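ABC transporter, periplasmic solute-binding protein (Rhizobium meliloti, PDB 4WED) probably serves as the periplasmic receptor of an ABC importer, binding a peptide, nickel or a related solute for delivery to the membrane transporter. Local coordinates at residues 109-123 with 134-148. Numbering follows the deposited sequence.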
ATOM      1  N   LYS A 109       8.244 -10.800 -30.702  1.00 82.21           N
ATOM      2  CA  LYS A 109       7.353 -11.817 -30.129  1.00 80.17           C
ATOM      3  C   LYS A 109       7.607 -11.994 -28.634  1.00 75.58           C
ATOM      4  O   LYS A 109       8.748 -12.052 -28.179  1.00 75.94           O
ATOM      5  CB  LYS A 109       7.604 -13.131 -30.873  1.00 86.05           C
ATOM      6  CG  LYS A 109       6.802 -14.348 -30.455  1.00 90.46           C
ATOM      7  CD  LYS A 109       6.926 -15.448 -31.518  1.00 99.60           C
ATOM      8  CE  LYS A 109       8.252 -16.211 -31.468  1.00103.08           C
ATOM      9  NZ  LYS A 109       8.188 -17.395 -30.553  1.00104.06           N
ATOM     10  N   PHE A 110       6.548 -12.103 -27.852  1.00 75.32           N
ATOM     11  CA  PHE A 110       6.733 -12.452 -26.433  1.00 72.55           C
ATOM     12  C   PHE A 110       6.722 -13.961 -26.262  1.00 66.56           C
ATOM     13  O   PHE A 110       5.798 -14.608 -26.695  1.00 70.27           O
ATOM     14  CB  PHE A 110       5.680 -11.809 -25.558  1.00 70.51           C
ATOM     15  CG  PHE A 110       5.807 -12.175 -24.109  1.00 65.83           C
ATOM     16  CD1 PHE A 110       6.812 -11.617 -23.333  1.00 62.24           C
ATOM     17  CD2 PHE A 110       4.920 -13.080 -23.529  1.00 65.09           C
ATOM     18  CE1 PHE A 110       6.941 -11.938 -22.000  1.00 60.98           C
ATOM     19  CE2 PHE A 110       5.044 -13.417 -22.197  1.00 62.07           C
ATOM     20  CZ  PHE A 110       6.063 -12.854 -21.432  1.00 60.51           C
ATOM     21  N   ASP A 111       7.779 -14.498 -25.671  1.00 64.15           N
ATOM     22  CA  ASP A 111       7.945 -15.952 -25.492  1.00 67.73           C
ATOM     23  C   ASP A 111       8.949 -16.257 -24.329  1.00 66.06           C
ATOM     24  O   ASP A 111       9.530 -15.347 -23.708  1.00 68.06           O
ATOM     25  CB  ASP A 111       8.322 -16.664 -26.840  1.00 68.52           C
ATOM     26  CG  ASP A 111       9.694 -16.244 -27.395  1.00 72.55           C
ATOM     27  OD1 ASP A 111      10.387 -15.452 -26.731  1.00 75.14           O
ATOM     28  OD2 ASP A 111      10.097 -16.709 -28.494  1.00 75.46           O
ATOM     29  N   ALA A 112       9.146 -17.523 -24.028  1.00 63.25           N
ATOM     30  CA  ALA A 112      10.097 -17.910 -22.971  1.00 65.75           C
ATOM     31  C   ALA A 112      11.477 -17.211 -23.016  1.00 65.87           C
ATOM     32  O   ALA A 112      11.941 -16.648 -22.010  1.00 66.95           O
ATOM     33  CB  ALA A 112      10.286 -19.405 -22.971  1.00 69.65           C
ATOM     34  N   ALA A 113      12.117 -17.257 -24.172  1.00 65.94           N
ATOM     35  CA  ALA A 113      13.367 -16.539 -24.423  1.00 66.53           C
ATOM     36  C   ALA A 113      13.332 -15.040 -24.049  1.00 66.23           C
ATOM     37  O   ALA A 113      14.268 -14.525 -23.467  1.00 68.80           O
ATOM     38  CB  ALA A 113      13.739 -16.701 -25.891  1.00 68.20           C
ATOM     39  N   ALA A 114      12.250 -14.343 -24.374  1.00 65.49           N
ATOM     40  CA  ALA A 114      12.164 -12.918 -24.091  1.00 64.42           C
ATOM     41  C   ALA A 114      11.916 -12.727 -22.603  1.00 64.01           C
ATOM     42  O   ALA A 114      12.407 -11.797 -21.988  1.00 66.64           O
ATOM     43  CB  ALA A 114      11.063 -12.273 -24.920  1.00 66.58           C
ATOM     44  N   CYS A 115      11.193 -13.661 -22.013  1.00 63.46           N
ATOM     45  CA  CYS A 115      10.946 -13.651 -20.591  1.00 61.00           C
ATOM     46  C   CYS A 115      12.198 -13.889 -19.744  1.00 61.39           C
ATOM     47  O   CYS A 115      12.463 -13.142 -18.801  1.00 62.16           O
ATOM     48  CB  CYS A 115       9.909 -14.721 -20.291  1.00 62.48           C
ATOM     49  SG  CYS A 115       9.430 -14.742 -18.566  1.00 63.28           S
ATOM     50  N   LYS A 116      12.952 -14.928 -20.076  1.00 61.15           N
ATOM     51  CA  LYS A 116      14.254 -15.183 -19.435  1.00 65.50           C
ATOM     52  C   LYS A 116      15.157 -13.965 -19.509  1.00 66.06           C
ATOM     53  O   LYS A 116      15.807 -13.613 -18.529  1.00 64.52           O
ATOM     54  CB  LYS A 116      14.957 -16.375 -20.125  1.00 69.85           C
ATOM     55  CG  LYS A 116      16.380 -16.741 -19.692  1.00 73.71           C
ATOM     56  CD  LYS A 116      16.878 -17.969 -20.482  1.00 77.18           C
ATOM     57  CE  LYS A 116      18.090 -18.669 -19.862  1.00 83.01           C
ATOM     58  NZ  LYS A 116      18.225 -20.141 -20.190  1.00 88.15           N
ATOM     59  N   TRP A 117      15.228 -13.360 -20.694  1.00 65.64           N
ATOM     60  CA  TRP A 117      16.160 -12.263 -20.958  1.00 66.75           C
ATOM     61  C   TRP A 117      15.882 -11.082 -20.035  1.00 64.60           C
ATOM     62  O   TRP A 117      16.791 -10.448 -19.548  1.00 64.97           O
ATOM     63  CB  TRP A 117      16.016 -11.830 -22.416  1.00 70.99           C
ATOM     64  CG  TRP A 117      16.885 -10.644 -22.842  1.00 77.70           C
ATOM     65  CD1 TRP A 117      18.157 -10.704 -23.319  1.00 76.96           C
ATOM     66  CD2 TRP A 117      16.518  -9.236 -22.855  1.00 77.87           C
ATOM     67  NE1 TRP A 117      18.613  -9.439 -23.608  1.00 80.29           N
ATOM     68  CE2 TRP A 117      17.636  -8.521 -23.340  1.00 78.02           C
ATOM     69  CE3 TRP A 117      15.356  -8.523 -22.506  1.00 77.87           C
ATOM     70  CZ2 TRP A 117      17.640  -7.128 -23.487  1.00 80.52           C
ATOM     71  CZ3 TRP A 117      15.356  -7.140 -22.641  1.00 79.21           C
ATOM     72  CH2 TRP A 117      16.496  -6.453 -23.143  1.00 81.19           C
ATOM     73  N   ASN A 118      14.608 -10.813 -19.802  1.00 62.28           N
ATOM     74  CA  ASN A 118      14.165  -9.794 -18.839  1.00 63.65           C
ATOM     75  C   ASN A 118      14.438 -10.167 -17.409  1.00 63.58           C
ATOM     76  O   ASN A 118      15.018  -9.395 -16.655  1.00 72.83           O
ATOM     77  CB  ASN A 118      12.655  -9.563 -18.960  1.00 61.50           C
ATOM     78  CG  ASN A 118      12.316  -8.525 -20.002  1.00 63.39           C
ATOM     79  OD1 ASN A 118      12.460  -7.332 -19.758  1.00 67.94           O
ATOM     80  ND2 ASN A 118      11.851  -8.965 -21.154  1.00 64.48           N
ATOM     81  N   LEU A 119      13.991 -11.349 -17.033  1.00 60.06           N
ATOM     82  CA  LEU A 119      14.195 -11.835 -15.706  1.00 58.76           C
ATOM     83  C   LEU A 119      15.655 -11.856 -15.347  1.00 63.25           C
ATOM     84  O   LEU A 119      16.038 -11.487 -14.246  1.00 63.29           O
ATOM     85  CB  LEU A 119      13.609 -13.216 -15.628  1.00 59.65           C
ATOM     86  CG  LEU A 119      12.087 -13.154 -15.594  1.00 61.20           C
ATOM     87  CD1 LEU A 119      11.551 -14.564 -15.478  1.00 60.57           C
ATOM     88  CD2 LEU A 119      11.525 -12.289 -14.463  1.00 62.41           C
ATOM     89  N   GLU A 120      16.483 -12.271 -16.289  1.00 68.82           N
ATOM     90  CA  GLU A 120      17.930 -12.263 -16.082  1.00 75.71           C
ATOM     91  C   GLU A 120      18.509 -10.848 -15.919  1.00 76.38           C
ATOM     92  O   GLU A 120      19.613 -10.688 -15.419  1.00 77.48           O
ATOM     93  CB  GLU A 120      18.633 -12.969 -17.235  1.00 79.10           C
ATOM     94  CG  GLU A 120      18.551 -14.484 -17.162  1.00 83.80           C
ATOM     95  CD  GLU A 120      19.239 -15.138 -18.353  1.00 91.67           C
ATOM     96  OE1 GLU A 120      19.564 -14.403 -19.329  1.00 94.60           O
ATOM     97  OE2 GLU A 120      19.454 -16.373 -18.315  1.00 86.40           O
ATOM     98  N   ARG A 121      17.773  -9.837 -16.354  1.00 75.99           N
ATOM     99  CA  ARG A 121      18.222  -8.472 -16.209  1.00 81.19           C
ATOM    100  C   ARG A 121      18.115  -7.975 -14.771  1.00 81.26           C
ATOM    101  O   ARG A 121      18.824  -7.050 -14.403  1.00 85.19           O
ATOM    102  CB  ARG A 121      17.442  -7.530 -17.132  1.00 80.50           C
ATOM    103  CG  ARG A 121      17.987  -7.496 -18.547  1.00 83.92           C
ATOM    104  CD  ARG A 121      16.994  -6.861 -19.512  1.00 85.38           C
ATOM    105  NE  ARG A 121      17.547  -5.735 -20.265  1.00 91.11           N
ATOM    106  CZ  ARG A 121      17.822  -4.539 -19.749  1.00 95.02           C
ATOM    107  NH1 ARG A 121      17.639  -4.289 -18.464  1.00106.11           N
ATOM    108  NH2 ARG A 121      18.279  -3.579 -20.520  1.00100.89           N
ATOM    109  N   TRP A 122      17.247  -8.555 -13.957  1.00 70.79           N
ATOM    110  CA  TRP A 122      17.073  -8.012 -12.594  1.00 70.69           C
ATOM    111  C   TRP A 122      17.161  -9.016 -11.458  1.00 68.66           C
ATOM    112  O   TRP A 122      17.496  -8.642 -10.330  1.00 73.58           O
ATOM    113  CB  TRP A 122      15.750  -7.216 -12.462  1.00 65.65           C
ATOM    114  CG  TRP A 122      14.515  -8.036 -12.690  1.00 60.76           C
ATOM    115  CD1 TRP A 122      13.851  -8.249 -13.889  1.00 59.70           C
ATOM    116  CD2 TRP A 122      13.786  -8.723 -11.696  1.00 59.40           C
ATOM    117  NE1 TRP A 122      12.758  -9.054 -13.683  1.00 62.15           N
ATOM    118  CE2 TRP A 122      12.685  -9.354 -12.341  1.00 61.17           C
ATOM    119  CE3 TRP A 122      13.945  -8.868 -10.313  1.00 59.22           C
ATOM    120  CZ2 TRP A 122      11.761 -10.143 -11.649  1.00 60.77           C
ATOM    121  CZ3 TRP A 122      13.009  -9.644  -9.616  1.00 63.00           C
ATOM    122  CH2 TRP A 122      11.929 -10.275 -10.293  1.00 61.68           C
HETATM  123  N   MSE A 123      16.876 -10.274 -11.728  1.00 67.08           N
HETATM  124  CA  MSE A 123      16.796 -11.238 -10.648  1.00 74.02           C
HETATM  125  C   MSE A 123      18.131 -11.762 -10.190  1.00 81.46           C
HETATM  126  O   MSE A 123      18.885 -12.349 -10.968  1.00 78.84           O
HETATM  127  CB  MSE A 123      16.015 -12.439 -11.100  1.00 75.96           C
HETATM  128  CG  MSE A 123      14.572 -12.219 -10.723  1.00 83.61           C
HETATM  129 SE   MSE A 123      13.571 -13.922 -10.921  1.00 99.52          SE
HETATM  130  CE  MSE A 123      14.234 -14.252 -12.722  1.00 90.42           C
ATOM    131  N   SER A 134      14.111 -12.065  -5.997  1.00 59.71           N
ATOM    132  CA  SER A 134      15.453 -11.796  -6.505  1.00 62.94           C
ATOM    133  C   SER A 134      16.528 -12.406  -5.595  1.00 63.53           C
ATOM    134  O   SER A 134      17.395 -13.124  -6.039  1.00 63.21           O
ATOM    135  CB  SER A 134      15.712 -10.292  -6.620  1.00 63.72           C
ATOM    136  OG  SER A 134      17.076 -10.078  -6.982  1.00 72.23           O
ATOM    137  N   LYS A 135      16.437 -12.081  -4.318  1.00 65.98           N
ATOM    138  CA  LYS A 135      17.344 -12.535  -3.296  1.00 71.20           C
ATOM    139  C   LYS A 135      17.568 -14.054  -3.211  1.00 71.79           C
ATOM    140  O   LYS A 135      18.678 -14.502  -2.957  1.00 76.41           O
ATOM    141  CB  LYS A 135      16.814 -12.028  -1.948  1.00 75.94           C
ATOM    142  CG  LYS A 135      17.668 -12.467  -0.763  1.00 84.54           C
ATOM    143  CD  LYS A 135      17.379 -11.674   0.499  1.00 87.95           C
ATOM    144  CE  LYS A 135      18.413 -12.008   1.567  1.00 96.47           C
ATOM    145  NZ  LYS A 135      18.247 -11.173   2.797  1.00104.83           N
ATOM    146  N   HIS A 136      16.516 -14.851  -3.369  1.00 69.28           N
ATOM    147  CA  HIS A 136      16.640 -16.317  -3.238  1.00 68.04           C
ATOM    148  C   HIS A 136      16.724 -17.019  -4.570  1.00 67.66           C
ATOM    149  O   HIS A 136      16.772 -18.240  -4.645  1.00 67.48           O
ATOM    150  CB  HIS A 136      15.481 -16.872  -2.416  1.00 64.24           C
ATOM    151  CG  HIS A 136      15.559 -16.466  -0.985  1.00 65.03           C
ATOM    152  ND1 HIS A 136      14.535 -15.814  -0.337  1.00 66.27           N
ATOM    153  CD2 HIS A 136      16.571 -16.561  -0.092  1.00 67.91           C
ATOM    154  CE1 HIS A 136      14.911 -15.531   0.902  1.00 68.87           C
ATOM    155  NE2 HIS A 136      16.143 -15.974   1.075  1.00 68.67           N
ATOM    156  N   PHE A 137      16.710 -16.233  -5.623  1.00 68.02           N
ATOM    157  CA  PHE A 137      16.735 -16.779  -6.945  1.00 73.10           C
ATOM    158  C   PHE A 137      17.960 -17.706  -7.089  1.00 74.43           C
ATOM    159  O   PHE A 137      19.081 -17.284  -6.816  1.00 78.10           O
ATOM    160  CB  PHE A 137      16.816 -15.623  -7.891  1.00 71.06           C
ATOM    161  CG  PHE A 137      17.147 -15.995  -9.300  1.00 74.89           C
ATOM    162  CD1 PHE A 137      16.213 -16.653 -10.093  1.00 73.03           C
ATOM    163  CD2 PHE A 137      18.370 -15.591  -9.871  1.00 75.80           C
ATOM    164  CE1 PHE A 137      16.489 -16.934 -11.428  1.00 72.17           C
ATOM    165  CE2 PHE A 137      18.648 -15.864 -11.202  1.00 75.32           C
ATOM    166  CZ  PHE A 137      17.698 -16.535 -11.981  1.00 75.31           C
ATOM    167  N   GLN A 138      17.724 -18.953  -7.488  1.00 72.17           N
ATOM    168  CA  GLN A 138      18.789 -19.918  -7.702  1.00 82.64           C
ATOM    169  C   GLN A 138      19.083 -20.059  -9.186  1.00 85.36           C
ATOM    170  O   GLN A 138      20.227 -19.901  -9.585  1.00 98.82           O
ATOM    171  CB  GLN A 138      18.418 -21.288  -7.114  1.00 84.17           C
ATOM    172  CG  GLN A 138      19.559 -22.285  -6.989  1.00 84.93           C
ATOM    173  CD  GLN A 138      20.182 -22.287  -5.590  1.00 89.15           C
ATOM    174  OE1 GLN A 138      20.019 -23.237  -4.798  1.00 82.24           O
ATOM    175  NE2 GLN A 138      20.879 -21.200  -5.265  1.00 92.95           N
ATOM    176  N   SER A 139      18.069 -20.370  -9.993  1.00 83.24           N
ATOM    177  CA  SER A 139      18.261 -20.571 -11.453  1.00 86.69           C
ATOM    178  C   SER A 139      16.944 -20.529 -12.241  1.00 84.26           C
ATOM    179  O   SER A 139      15.864 -20.450 -11.670  1.00 79.79           O
ATOM    180  CB  SER A 139      19.011 -21.888 -11.776  1.00 78.01           C
ATOM    181  N   LEU A 140      17.073 -20.649 -13.559  1.00 88.37           N
ATOM    182  CA  LEU A 140      16.007 -20.358 -14.491  1.00 87.97           C
ATOM    183  C   LEU A 140      16.077 -21.251 -15.738  1.00 92.24           C
ATOM    184  O   LEU A 140      16.886 -20.996 -16.629  1.00 96.04           O
ATOM    185  CB  LEU A 140      16.173 -18.907 -14.902  1.00 83.35           C
ATOM    186  CG  LEU A 140      14.940 -18.162 -15.352  1.00 83.96           C
ATOM    187  CD1 LEU A 140      15.366 -16.763 -15.778  1.00 82.69           C
ATOM    188  CD2 LEU A 140      14.232 -18.893 -16.478  1.00 86.08           C
ATOM    189  N   GLU A 141      15.232 -22.280 -15.816  1.00 91.81           N
ATOM    190  CA  GLU A 141      15.227 -23.147 -16.997  1.00 92.28           C
ATOM    191  C   GLU A 141      14.053 -22.885 -17.934  1.00 84.71           C
ATOM    192  O   GLU A 141      12.912 -23.013 -17.572  1.00 80.25           O
ATOM    193  CB  GLU A 141      15.277 -24.631 -16.618  1.00 97.36           C
ATOM    194  CG  GLU A 141      14.017 -25.178 -15.972  1.00 99.66           C
ATOM    195  N   VAL A 142      14.373 -22.528 -19.165  1.00 87.12           N
ATOM    196  CA  VAL A 142      13.408 -22.555 -20.273  1.00 84.93           C
ATOM    197  C   VAL A 142      13.096 -24.016 -20.662  1.00 83.11           C
ATOM    198  O   VAL A 142      13.979 -24.873 -20.700  1.00 80.82           O
ATOM    199  CB  VAL A 142      13.950 -21.786 -21.494  1.00 85.16           C
ATOM    200  CG1 VAL A 142      12.964 -21.826 -22.661  1.00 85.74           C
ATOM    201  CG2 VAL A 142      14.268 -20.353 -21.096  1.00 83.02           C
ATOM    202  N   VAL A 143      11.821 -24.284 -20.908  1.00 81.62           N
ATOM    203  CA  VAL A 143      11.347 -25.625 -21.211  1.00 82.47           C
ATOM    204  C   VAL A 143      10.843 -25.609 -22.627  1.00 84.55           C
ATOM    205  O   VAL A 143      11.267 -26.423 -23.436  1.00 85.80           O
ATOM    206  CB  VAL A 143      10.248 -26.094 -20.235  1.00 82.80           C
ATOM    207  CG1 VAL A 143       9.574 -27.377 -20.712  1.00 82.01           C
ATOM    208  CG2 VAL A 143      10.845 -26.302 -18.839  1.00 83.16           C
ATOM    209  N   ASP A 144       9.941 -24.692 -22.941  1.00 81.77           N
ATOM    210  CA  ASP A 144       9.584 -24.474 -24.332  1.00 83.47           C
ATOM    211  C   ASP A 144       9.312 -22.961 -24.593  1.00 82.54           C
ATOM    212  O   ASP A 144       9.565 -22.115 -23.714  1.00 78.21           O
ATOM    213  CB  ASP A 144       8.435 -25.416 -24.743  1.00 84.40           C
ATOM    214  CG  ASP A 144       7.086 -24.979 -24.204  1.00 88.01           C
ATOM    215  OD1 ASP A 144       7.018 -23.945 -23.505  1.00 84.20           O
ATOM    216  OD2 ASP A 144       6.078 -25.666 -24.485  1.00 93.63           O
ATOM    217  N   ASP A 145       8.849 -22.629 -25.799  1.00 79.20           N
ATOM    218  CA  ASP A 145       8.450 -21.250 -26.126  1.00 78.10           C
ATOM    219  C   ASP A 145       7.451 -20.647 -25.151  1.00 73.26           C
ATOM    220  O   ASP A 145       7.391 -19.433 -25.032  1.00 70.59           O
ATOM    221  CB  ASP A 145       7.870 -21.171 -27.547  1.00 78.04           C
ATOM    222  CG  ASP A 145       8.943 -21.286 -28.619  1.00 82.01           C
ATOM    223  OD1 ASP A 145      10.068 -21.697 -28.283  1.00 80.96           O
ATOM    224  OD2 ASP A 145       8.661 -20.943 -29.791  1.00 88.12           O
ATOM    225  N   TYR A 146       6.655 -21.465 -24.467  1.00 72.65           N
ATOM    226  CA  TYR A 146       5.676 -20.902 -23.543  1.00 71.29           C
ATOM    227  C   TYR A 146       5.743 -21.437 -22.133  1.00 70.03           C
ATOM    228  O   TYR A 146       4.869 -21.115 -21.335  1.00 67.83           O
ATOM    229  CB  TYR A 146       4.267 -20.976 -24.164  1.00 73.26           C
ATOM    230  CG  TYR A 146       4.305 -20.298 -25.504  1.00 74.61           C
ATOM    231  CD1 TYR A 146       4.202 -18.922 -25.597  1.00 76.57           C
ATOM    232  CD2 TYR A 146       4.587 -21.010 -26.667  1.00 77.96           C
ATOM    233  CE1 TYR A 146       4.318 -18.274 -26.812  1.00 76.89           C
ATOM    234  CE2 TYR A 146       4.687 -20.374 -27.898  1.00 77.46           C
ATOM    235  CZ  TYR A 146       4.558 -19.006 -27.959  1.00 77.11           C
ATOM    236  OH  TYR A 146       4.655 -18.340 -29.147  1.00 76.27           O
ATOM    237  N   HIS A 147       6.796 -22.181 -21.785  1.00 71.30           N
ATOM    238  CA  HIS A 147       6.912 -22.705 -20.412  1.00 71.56           C
ATOM    239  C   HIS A 147       8.269 -22.409 -19.817  1.00 71.96           C
ATOM    240  O   HIS A 147       9.304 -22.743 -20.392  1.00 72.87           O
ATOM    241  CB  HIS A 147       6.573 -24.194 -20.338  1.00 75.12           C
ATOM    242  CG  HIS A 147       5.153 -24.484 -20.696  1.00 78.22           C
ATOM    243  ND1 HIS A 147       4.713 -24.536 -22.001  1.00 81.23           N
ATOM    244  CD2 HIS A 147       4.055 -24.658 -19.924  1.00 80.34           C
ATOM    245  CE1 HIS A 147       3.411 -24.752 -22.024  1.00 80.27           C
ATOM    246  NE2 HIS A 147       2.987 -24.828 -20.775  1.00 85.28           N
ATOM    247  N   ILE A 148       8.251 -21.739 -18.670  1.00 71.74           N
ATOM    248  CA  ILE A 148       9.457 -21.473 -17.901  1.00 76.67           C
ATOM    249  C   ILE A 148       9.275 -21.937 -16.451  1.00 73.09           C
ATOM    250  O   ILE A 148       8.192 -21.752 -15.854  1.00 68.47           O
ATOM    251  CB  ILE A 148       9.825 -19.965 -17.867  1.00 83.54           C
ATOM    252  CG1 ILE A 148      10.137 -19.448 -19.264  1.00 94.06           C
ATOM    253  CG2 ILE A 148      11.070 -19.742 -17.013  1.00 88.22           C
ATOM    254  CD1 ILE A 148      10.921 -18.139 -19.307  1.00 95.14           C
TER
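Lys-109 NZ lies between two carboxylates, in a salt bridge with Asp-111 OD2 (2.9 Å) and a long one across the contact with Asp-145 OD2 (3.7 Å), so one ammonium probably offsets both charges. Asp-111 is also the N-cap of helix 112-122, its OD1 taking Ala-114 N. Next to it Ala-112 N gives Asp-145 O a nearly straight hydrogen bond (2.8 Å, 163° at the hydrogen) from above the carbonyl plane, tying the first turn of the helix to the turn at Asp-145 and Tyr-146 that leads from strand 137-144 into strand 147-152. Along the helix, Ile-148 CD1 rests on Cys-115 CB, and the extended Lys-116 chain crosses Val-142 at about a right angle, Lys-116 CD on Val-142 CG2 (3.6 Å). Leu-140 CD1 meets Leu-119 CB. At the far end Met-123, a selenomethionine, sets CB over one face of the Phe-137 ring, a CH-pi contact, with SE oblique in a Met-aromatic contact; a bend at chi3 (-50°) brings Met-123 CE to Phe-137 CE1 (3.7 Å). With an alanine in place of Phe-137, Met-123 CB, SE and CE would probably face a gap and turn more freely. Helix 112-122 thus packs nearly antiparallel to strand 137-144 (171°), against a beta hairpin edging a four-stranded antiparallel sheet of a family 5 solute-binding protein.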